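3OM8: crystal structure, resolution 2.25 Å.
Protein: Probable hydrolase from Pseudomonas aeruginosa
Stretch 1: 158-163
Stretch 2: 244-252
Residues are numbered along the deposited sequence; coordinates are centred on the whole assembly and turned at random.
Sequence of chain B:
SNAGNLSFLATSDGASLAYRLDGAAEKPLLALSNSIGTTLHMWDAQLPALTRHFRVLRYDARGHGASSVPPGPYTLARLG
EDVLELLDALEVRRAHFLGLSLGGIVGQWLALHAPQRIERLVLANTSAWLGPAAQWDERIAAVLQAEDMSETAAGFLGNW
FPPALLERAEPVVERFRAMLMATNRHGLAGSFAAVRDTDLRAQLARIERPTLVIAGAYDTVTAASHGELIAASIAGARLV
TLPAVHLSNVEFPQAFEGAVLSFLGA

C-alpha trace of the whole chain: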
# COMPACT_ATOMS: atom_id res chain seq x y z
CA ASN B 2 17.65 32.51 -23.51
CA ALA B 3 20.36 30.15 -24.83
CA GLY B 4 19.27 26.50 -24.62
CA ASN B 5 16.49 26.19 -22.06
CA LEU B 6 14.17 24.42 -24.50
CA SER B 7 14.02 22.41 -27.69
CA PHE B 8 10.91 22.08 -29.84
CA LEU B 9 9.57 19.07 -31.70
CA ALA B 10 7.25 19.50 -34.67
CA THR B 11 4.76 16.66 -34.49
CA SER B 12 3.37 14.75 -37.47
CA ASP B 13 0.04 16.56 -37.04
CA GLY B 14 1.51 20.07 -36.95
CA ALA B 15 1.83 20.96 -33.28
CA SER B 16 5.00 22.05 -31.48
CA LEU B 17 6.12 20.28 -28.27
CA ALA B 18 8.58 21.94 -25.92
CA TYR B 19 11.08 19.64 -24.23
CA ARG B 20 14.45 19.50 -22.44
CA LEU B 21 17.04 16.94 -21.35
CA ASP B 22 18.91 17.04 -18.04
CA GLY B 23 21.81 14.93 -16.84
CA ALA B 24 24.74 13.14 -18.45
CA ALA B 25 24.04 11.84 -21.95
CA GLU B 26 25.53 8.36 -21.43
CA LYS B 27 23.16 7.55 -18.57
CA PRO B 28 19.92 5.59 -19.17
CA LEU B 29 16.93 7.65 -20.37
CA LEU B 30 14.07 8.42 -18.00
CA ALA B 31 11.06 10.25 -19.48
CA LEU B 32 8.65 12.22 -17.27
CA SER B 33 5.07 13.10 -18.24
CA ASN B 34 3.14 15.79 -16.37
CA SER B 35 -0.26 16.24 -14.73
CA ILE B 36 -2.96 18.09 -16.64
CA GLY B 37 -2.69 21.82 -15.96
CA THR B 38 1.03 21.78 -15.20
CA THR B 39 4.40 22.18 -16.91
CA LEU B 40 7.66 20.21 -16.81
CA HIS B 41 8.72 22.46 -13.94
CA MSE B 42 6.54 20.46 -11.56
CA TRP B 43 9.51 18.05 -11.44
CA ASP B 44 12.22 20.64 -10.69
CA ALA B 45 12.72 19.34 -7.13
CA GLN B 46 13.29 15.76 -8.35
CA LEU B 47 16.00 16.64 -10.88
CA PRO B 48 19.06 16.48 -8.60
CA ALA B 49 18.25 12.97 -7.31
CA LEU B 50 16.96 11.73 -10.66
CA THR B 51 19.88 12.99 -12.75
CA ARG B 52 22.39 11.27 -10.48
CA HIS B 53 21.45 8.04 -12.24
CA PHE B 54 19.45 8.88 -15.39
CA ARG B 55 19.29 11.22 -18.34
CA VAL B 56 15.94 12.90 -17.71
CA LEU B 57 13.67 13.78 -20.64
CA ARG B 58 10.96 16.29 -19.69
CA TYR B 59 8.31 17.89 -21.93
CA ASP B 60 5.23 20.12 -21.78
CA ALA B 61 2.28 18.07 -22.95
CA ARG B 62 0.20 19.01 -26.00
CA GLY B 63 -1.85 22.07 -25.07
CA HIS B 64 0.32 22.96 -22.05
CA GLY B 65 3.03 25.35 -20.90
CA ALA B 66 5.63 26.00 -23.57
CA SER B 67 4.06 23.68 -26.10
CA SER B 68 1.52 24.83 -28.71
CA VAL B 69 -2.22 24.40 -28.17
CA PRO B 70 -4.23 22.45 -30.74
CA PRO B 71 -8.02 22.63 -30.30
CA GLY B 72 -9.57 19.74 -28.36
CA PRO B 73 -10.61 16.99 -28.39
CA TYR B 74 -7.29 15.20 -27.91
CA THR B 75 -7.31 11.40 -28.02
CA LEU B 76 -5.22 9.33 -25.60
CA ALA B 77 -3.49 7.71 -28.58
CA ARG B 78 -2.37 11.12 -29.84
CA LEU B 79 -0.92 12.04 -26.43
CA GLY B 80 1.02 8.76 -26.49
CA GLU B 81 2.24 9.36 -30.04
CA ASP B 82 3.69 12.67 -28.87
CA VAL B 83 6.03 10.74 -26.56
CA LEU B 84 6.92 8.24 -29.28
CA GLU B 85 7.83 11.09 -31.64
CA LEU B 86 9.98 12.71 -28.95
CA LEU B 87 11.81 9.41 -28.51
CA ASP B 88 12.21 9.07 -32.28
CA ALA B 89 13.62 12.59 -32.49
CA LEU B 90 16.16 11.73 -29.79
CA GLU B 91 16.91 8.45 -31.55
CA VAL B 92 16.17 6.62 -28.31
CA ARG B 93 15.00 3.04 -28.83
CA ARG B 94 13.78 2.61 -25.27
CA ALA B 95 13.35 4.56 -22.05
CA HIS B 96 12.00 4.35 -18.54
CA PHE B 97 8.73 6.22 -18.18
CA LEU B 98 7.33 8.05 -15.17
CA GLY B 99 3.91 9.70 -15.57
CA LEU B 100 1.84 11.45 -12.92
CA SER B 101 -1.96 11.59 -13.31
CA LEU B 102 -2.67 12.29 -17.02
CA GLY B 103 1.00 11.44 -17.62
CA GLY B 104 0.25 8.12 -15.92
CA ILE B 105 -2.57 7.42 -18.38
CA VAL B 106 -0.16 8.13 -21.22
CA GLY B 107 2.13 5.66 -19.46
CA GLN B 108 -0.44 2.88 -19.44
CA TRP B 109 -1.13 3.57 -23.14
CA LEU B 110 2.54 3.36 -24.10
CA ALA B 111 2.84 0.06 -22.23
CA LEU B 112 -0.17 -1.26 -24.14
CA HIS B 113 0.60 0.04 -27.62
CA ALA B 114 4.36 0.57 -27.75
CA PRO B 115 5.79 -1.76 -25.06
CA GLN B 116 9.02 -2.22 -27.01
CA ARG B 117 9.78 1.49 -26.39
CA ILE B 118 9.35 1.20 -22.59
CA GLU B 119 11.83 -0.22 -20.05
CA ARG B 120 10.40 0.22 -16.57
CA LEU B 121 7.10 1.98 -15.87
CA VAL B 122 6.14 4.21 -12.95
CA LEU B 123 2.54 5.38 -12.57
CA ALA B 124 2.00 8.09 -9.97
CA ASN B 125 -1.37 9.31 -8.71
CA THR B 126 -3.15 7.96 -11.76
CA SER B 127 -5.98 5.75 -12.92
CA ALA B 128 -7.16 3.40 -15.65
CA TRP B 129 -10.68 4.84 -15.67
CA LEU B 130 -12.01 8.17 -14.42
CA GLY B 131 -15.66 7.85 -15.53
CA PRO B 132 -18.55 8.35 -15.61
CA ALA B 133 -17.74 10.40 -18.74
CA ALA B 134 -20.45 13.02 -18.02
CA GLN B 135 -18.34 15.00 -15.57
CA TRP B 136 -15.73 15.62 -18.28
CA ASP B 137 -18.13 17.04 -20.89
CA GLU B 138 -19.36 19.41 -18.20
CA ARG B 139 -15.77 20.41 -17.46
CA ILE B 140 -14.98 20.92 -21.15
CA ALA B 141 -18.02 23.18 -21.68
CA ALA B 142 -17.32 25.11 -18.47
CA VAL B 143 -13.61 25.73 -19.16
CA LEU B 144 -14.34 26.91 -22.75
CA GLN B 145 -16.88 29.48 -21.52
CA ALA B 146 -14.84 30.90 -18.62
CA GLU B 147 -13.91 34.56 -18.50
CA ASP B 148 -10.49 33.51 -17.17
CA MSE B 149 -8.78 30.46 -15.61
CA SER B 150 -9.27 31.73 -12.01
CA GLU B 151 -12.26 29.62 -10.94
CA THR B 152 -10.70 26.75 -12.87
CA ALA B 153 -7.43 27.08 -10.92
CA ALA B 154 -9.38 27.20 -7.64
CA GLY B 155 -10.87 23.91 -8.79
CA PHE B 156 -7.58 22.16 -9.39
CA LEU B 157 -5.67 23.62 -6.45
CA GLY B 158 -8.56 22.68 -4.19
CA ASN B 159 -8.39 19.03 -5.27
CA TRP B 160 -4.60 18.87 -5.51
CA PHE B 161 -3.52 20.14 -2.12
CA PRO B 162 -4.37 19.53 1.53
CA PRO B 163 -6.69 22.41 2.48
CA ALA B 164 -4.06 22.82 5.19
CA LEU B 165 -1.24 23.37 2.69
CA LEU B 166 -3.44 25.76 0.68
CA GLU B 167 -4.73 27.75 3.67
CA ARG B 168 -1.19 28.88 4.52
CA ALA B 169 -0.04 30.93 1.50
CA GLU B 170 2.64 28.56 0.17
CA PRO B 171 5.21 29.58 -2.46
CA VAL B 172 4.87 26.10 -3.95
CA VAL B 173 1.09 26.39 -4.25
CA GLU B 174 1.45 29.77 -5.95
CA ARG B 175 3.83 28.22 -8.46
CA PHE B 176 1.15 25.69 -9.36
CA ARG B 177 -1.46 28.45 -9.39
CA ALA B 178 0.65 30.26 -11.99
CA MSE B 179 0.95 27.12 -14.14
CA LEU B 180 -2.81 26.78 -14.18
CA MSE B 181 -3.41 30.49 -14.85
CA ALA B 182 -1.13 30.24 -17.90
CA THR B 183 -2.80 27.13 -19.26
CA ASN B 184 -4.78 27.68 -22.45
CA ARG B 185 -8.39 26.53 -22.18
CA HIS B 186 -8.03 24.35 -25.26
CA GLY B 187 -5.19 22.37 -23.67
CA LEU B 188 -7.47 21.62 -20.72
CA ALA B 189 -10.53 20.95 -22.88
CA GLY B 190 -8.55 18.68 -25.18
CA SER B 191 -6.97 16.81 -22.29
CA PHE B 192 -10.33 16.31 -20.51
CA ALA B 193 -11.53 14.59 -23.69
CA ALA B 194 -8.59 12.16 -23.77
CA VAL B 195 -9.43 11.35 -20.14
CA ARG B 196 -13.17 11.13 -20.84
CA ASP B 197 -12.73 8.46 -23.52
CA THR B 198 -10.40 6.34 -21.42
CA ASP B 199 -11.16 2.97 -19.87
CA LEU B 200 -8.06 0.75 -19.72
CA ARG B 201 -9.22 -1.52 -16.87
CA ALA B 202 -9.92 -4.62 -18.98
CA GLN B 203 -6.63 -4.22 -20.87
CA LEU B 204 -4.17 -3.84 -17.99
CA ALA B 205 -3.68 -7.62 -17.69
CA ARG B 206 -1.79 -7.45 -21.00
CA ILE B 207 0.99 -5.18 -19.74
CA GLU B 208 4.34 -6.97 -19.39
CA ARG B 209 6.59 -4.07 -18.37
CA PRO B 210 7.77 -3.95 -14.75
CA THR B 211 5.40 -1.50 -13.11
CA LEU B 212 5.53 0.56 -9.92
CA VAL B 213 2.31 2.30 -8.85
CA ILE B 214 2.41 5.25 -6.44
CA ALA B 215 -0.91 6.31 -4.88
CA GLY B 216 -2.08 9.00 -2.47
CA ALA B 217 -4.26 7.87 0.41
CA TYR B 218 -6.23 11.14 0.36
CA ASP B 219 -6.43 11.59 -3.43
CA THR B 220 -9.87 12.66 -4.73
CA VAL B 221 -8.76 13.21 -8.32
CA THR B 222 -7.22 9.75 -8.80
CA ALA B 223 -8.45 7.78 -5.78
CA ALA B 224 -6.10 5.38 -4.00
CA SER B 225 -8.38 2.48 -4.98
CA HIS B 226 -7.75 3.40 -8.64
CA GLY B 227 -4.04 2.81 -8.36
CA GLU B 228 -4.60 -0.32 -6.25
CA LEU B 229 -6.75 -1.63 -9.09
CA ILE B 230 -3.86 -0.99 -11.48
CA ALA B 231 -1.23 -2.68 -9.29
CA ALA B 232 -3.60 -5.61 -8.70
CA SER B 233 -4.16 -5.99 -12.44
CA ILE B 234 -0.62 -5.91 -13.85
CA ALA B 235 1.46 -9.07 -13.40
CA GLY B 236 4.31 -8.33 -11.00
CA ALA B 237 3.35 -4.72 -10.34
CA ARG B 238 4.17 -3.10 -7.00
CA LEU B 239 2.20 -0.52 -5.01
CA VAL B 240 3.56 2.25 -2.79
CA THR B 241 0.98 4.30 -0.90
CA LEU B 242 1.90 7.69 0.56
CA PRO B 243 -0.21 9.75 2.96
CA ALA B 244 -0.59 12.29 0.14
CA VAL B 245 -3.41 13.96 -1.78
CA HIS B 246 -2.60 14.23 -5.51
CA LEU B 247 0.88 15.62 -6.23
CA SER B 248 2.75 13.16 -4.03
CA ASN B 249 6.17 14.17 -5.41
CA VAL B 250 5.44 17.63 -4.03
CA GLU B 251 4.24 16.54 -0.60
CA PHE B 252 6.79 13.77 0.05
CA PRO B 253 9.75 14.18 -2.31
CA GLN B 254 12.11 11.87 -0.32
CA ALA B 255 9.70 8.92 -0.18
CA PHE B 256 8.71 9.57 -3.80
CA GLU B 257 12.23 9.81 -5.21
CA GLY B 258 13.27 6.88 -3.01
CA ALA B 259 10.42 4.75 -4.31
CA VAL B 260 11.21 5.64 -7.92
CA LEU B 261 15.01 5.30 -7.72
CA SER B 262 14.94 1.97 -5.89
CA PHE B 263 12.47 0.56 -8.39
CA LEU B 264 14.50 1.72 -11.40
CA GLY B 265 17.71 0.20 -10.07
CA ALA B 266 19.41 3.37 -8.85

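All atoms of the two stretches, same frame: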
# COMPACT_ATOMS: atom_id res chain seq x y z
N GLY B 158 -7.74 23.18 -5.27
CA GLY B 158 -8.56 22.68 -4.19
C GLY B 158 -8.57 21.17 -4.10
O GLY B 158 -8.69 20.62 -3.01
N ASN B 159 -8.45 20.49 -5.25
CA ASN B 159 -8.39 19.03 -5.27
C ASN B 159 -6.98 18.49 -5.10
O ASN B 159 -6.80 17.35 -4.69
CB ASN B 159 -8.96 18.47 -6.58
CG ASN B 159 -10.46 18.64 -6.67
OD1 ASN B 159 -11.24 17.81 -6.17
ND2 ASN B 159 -10.88 19.72 -7.30
N TRP B 160 -5.99 19.31 -5.45
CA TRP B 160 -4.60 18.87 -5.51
C TRP B 160 -3.91 18.93 -4.16
O TRP B 160 -3.06 18.10 -3.86
CB TRP B 160 -3.81 19.77 -6.45
CG TRP B 160 -3.97 19.50 -7.92
CD1 TRP B 160 -4.68 18.49 -8.50
CD2 TRP B 160 -3.39 20.25 -8.98
NE1 TRP B 160 -4.57 18.58 -9.87
CE2 TRP B 160 -3.78 19.64 -10.19
CE3 TRP B 160 -2.56 21.38 -9.04
CZ2 TRP B 160 -3.37 20.12 -11.43
CZ3 TRP B 160 -2.16 21.85 -10.27
CH2 TRP B 160 -2.57 21.22 -11.44
N PHE B 161 -4.25 19.92 -3.35
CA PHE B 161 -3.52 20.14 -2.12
C PHE B 161 -4.38 19.96 -0.88
O PHE B 161 -5.59 20.22 -0.90
CB PHE B 161 -2.86 21.52 -2.11
CG PHE B 161 -1.82 21.71 -3.17
CD1 PHE B 161 -0.61 21.05 -3.09
CD2 PHE B 161 -2.07 22.52 -4.26
CE1 PHE B 161 0.35 21.21 -4.08
CE2 PHE B 161 -1.11 22.68 -5.24
CZ PHE B 161 0.09 22.03 -5.15
N PRO B 162 -3.74 19.51 0.21
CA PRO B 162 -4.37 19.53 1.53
C PRO B 162 -4.88 20.94 1.78
O PRO B 162 -4.12 21.89 1.60
CB PRO B 162 -3.19 19.23 2.48
CG PRO B 162 -2.22 18.47 1.65
CD PRO B 162 -2.35 19.01 0.26
N PRO B 163 -6.15 21.08 2.18
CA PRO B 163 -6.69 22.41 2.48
C PRO B 163 -5.83 23.09 3.54
O PRO B 163 -5.90 24.30 3.71
CB PRO B 163 -8.07 22.10 3.06
CG PRO B 163 -7.95 20.69 3.57
CD PRO B 163 -7.08 20.01 2.56
N ALA B 244 -0.47 11.08 0.94
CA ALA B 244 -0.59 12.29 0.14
C ALA B 244 -1.98 12.46 -0.45
O ALA B 244 -2.81 11.55 -0.42
CB ALA B 244 0.43 12.29 -0.98
N VAL B 245 -2.21 13.66 -0.99
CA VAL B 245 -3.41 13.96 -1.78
C VAL B 245 -3.18 13.61 -3.25
O VAL B 245 -3.40 12.47 -3.64
CB VAL B 245 -3.85 15.41 -1.60
CG1 VAL B 245 -5.17 15.65 -2.32
CG2 VAL B 245 -3.99 15.73 -0.11
N HIS B 246 -2.73 14.55 -4.08
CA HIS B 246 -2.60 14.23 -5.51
C HIS B 246 -1.21 14.41 -6.14
O HIS B 246 -0.83 13.66 -7.03
CB HIS B 246 -3.67 14.93 -6.35
CG HIS B 246 -3.66 14.52 -7.80
ND1 HIS B 246 -3.94 13.24 -8.21
CD2 HIS B 246 -3.40 15.23 -8.92
CE1 HIS B 246 -3.86 13.17 -9.53
NE2 HIS B 246 -3.53 14.37 -9.98
N LEU B 247 -0.46 15.42 -5.70
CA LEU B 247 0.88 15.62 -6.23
C LEU B 247 1.88 15.10 -5.20
O LEU B 247 2.54 15.86 -4.49
CB LEU B 247 1.14 17.09 -6.54
CG LEU B 247 0.24 17.77 -7.59
CD1 LEU B 247 0.30 19.26 -7.43
CD2 LEU B 247 0.60 17.37 -9.00
N SER B 248 2.00 13.78 -5.12
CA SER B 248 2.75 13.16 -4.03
C SER B 248 4.25 13.47 -4.09
O SER B 248 4.91 13.52 -3.06
CB SER B 248 2.46 11.66 -3.94
OG SER B 248 2.73 11.01 -5.17
N ASN B 249 4.78 13.73 -5.29
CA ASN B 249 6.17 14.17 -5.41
C ASN B 249 6.40 15.51 -4.74
O ASN B 249 7.50 15.81 -4.29
CB ASN B 249 6.62 14.23 -6.87
CG ASN B 249 5.92 15.35 -7.66
OD1 ASN B 249 4.69 15.42 -7.71
ND2 ASN B 249 6.70 16.20 -8.30
N VAL B 250 5.35 16.32 -4.67
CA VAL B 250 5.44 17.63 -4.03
C VAL B 250 5.38 17.50 -2.50
O VAL B 250 6.15 18.13 -1.77
CB VAL B 250 4.32 18.57 -4.55
CG1 VAL B 250 4.30 19.90 -3.79
CG2 VAL B 250 4.47 18.79 -6.05
N GLU B 251 4.46 16.68 -2.03
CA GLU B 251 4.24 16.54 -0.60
C GLU B 251 5.34 15.72 0.10
O GLU B 251 5.73 16.04 1.22
CB GLU B 251 2.90 15.88 -0.35
CG GLU B 251 1.71 16.82 -0.35
CD GLU B 251 0.44 16.07 -0.07
OE1 GLU B 251 -0.26 15.76 -1.05
OE2 GLU B 251 0.16 15.76 1.12
N PHE B 252 5.81 14.67 -0.55
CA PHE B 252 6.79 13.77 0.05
C PHE B 252 7.86 13.42 -0.96
O PHE B 252 7.89 12.31 -1.47
CB PHE B 252 6.09 12.51 0.53
CG PHE B 252 5.00 12.79 1.52
CD1 PHE B 252 5.31 13.07 2.85
CD2 PHE B 252 3.68 12.80 1.13
CE1 PHE B 252 4.32 13.35 3.76
CE2 PHE B 252 2.68 13.07 2.05
CZ PHE B 252 3.00 13.35 3.35
O HOH W 1 -0.81 16.98 -3.52

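Contact between stretch 158-163, the end of a helix and the turn after it, and stretch 244-252, a loop leading into a short helix; 404 Å² is buried, both sides summed. No direct hydrogen bond crosses; packing and one water join the two. Trp 160, buried, covers the most surface. Its side chain (chi1 m) lays the indole beside His 246: CD1 lies 3.5 Å from His 246 CD2, and the five-membered ring and the imidazole are near parallel (22°) but slid apart, centroids 5.2 Å, so they barely overlap. Leu 247 points toward the first stretch and touches two aromatic side chains, its CD1 3.9 Å from Trp 160 CE3 and 3.6 Å from Phe 161 CZ; this one methyl meets both rings, an apolar contact that suits leucine here. Phe 161 starts away from the second stretch, yet its ring returns to place an edge by Val 250 (CE1 to CG1, 4.2 Å). Val 245 uses both methyls: CG1 lies 3.3 Å from Asn 159 O, CG2 3.7 Å from Pro 162 CD. Water 1 links the backbones, donating to Trp 160 O (2.5 Å) and accepting from Leu 247 N (2.7 Å); it also donates to side-chain Glu 251 OE1 (2.8 Å). Glu 251 OE1 also accepts from Val 245 N (2.9 Å), bracing the loop against its own helix.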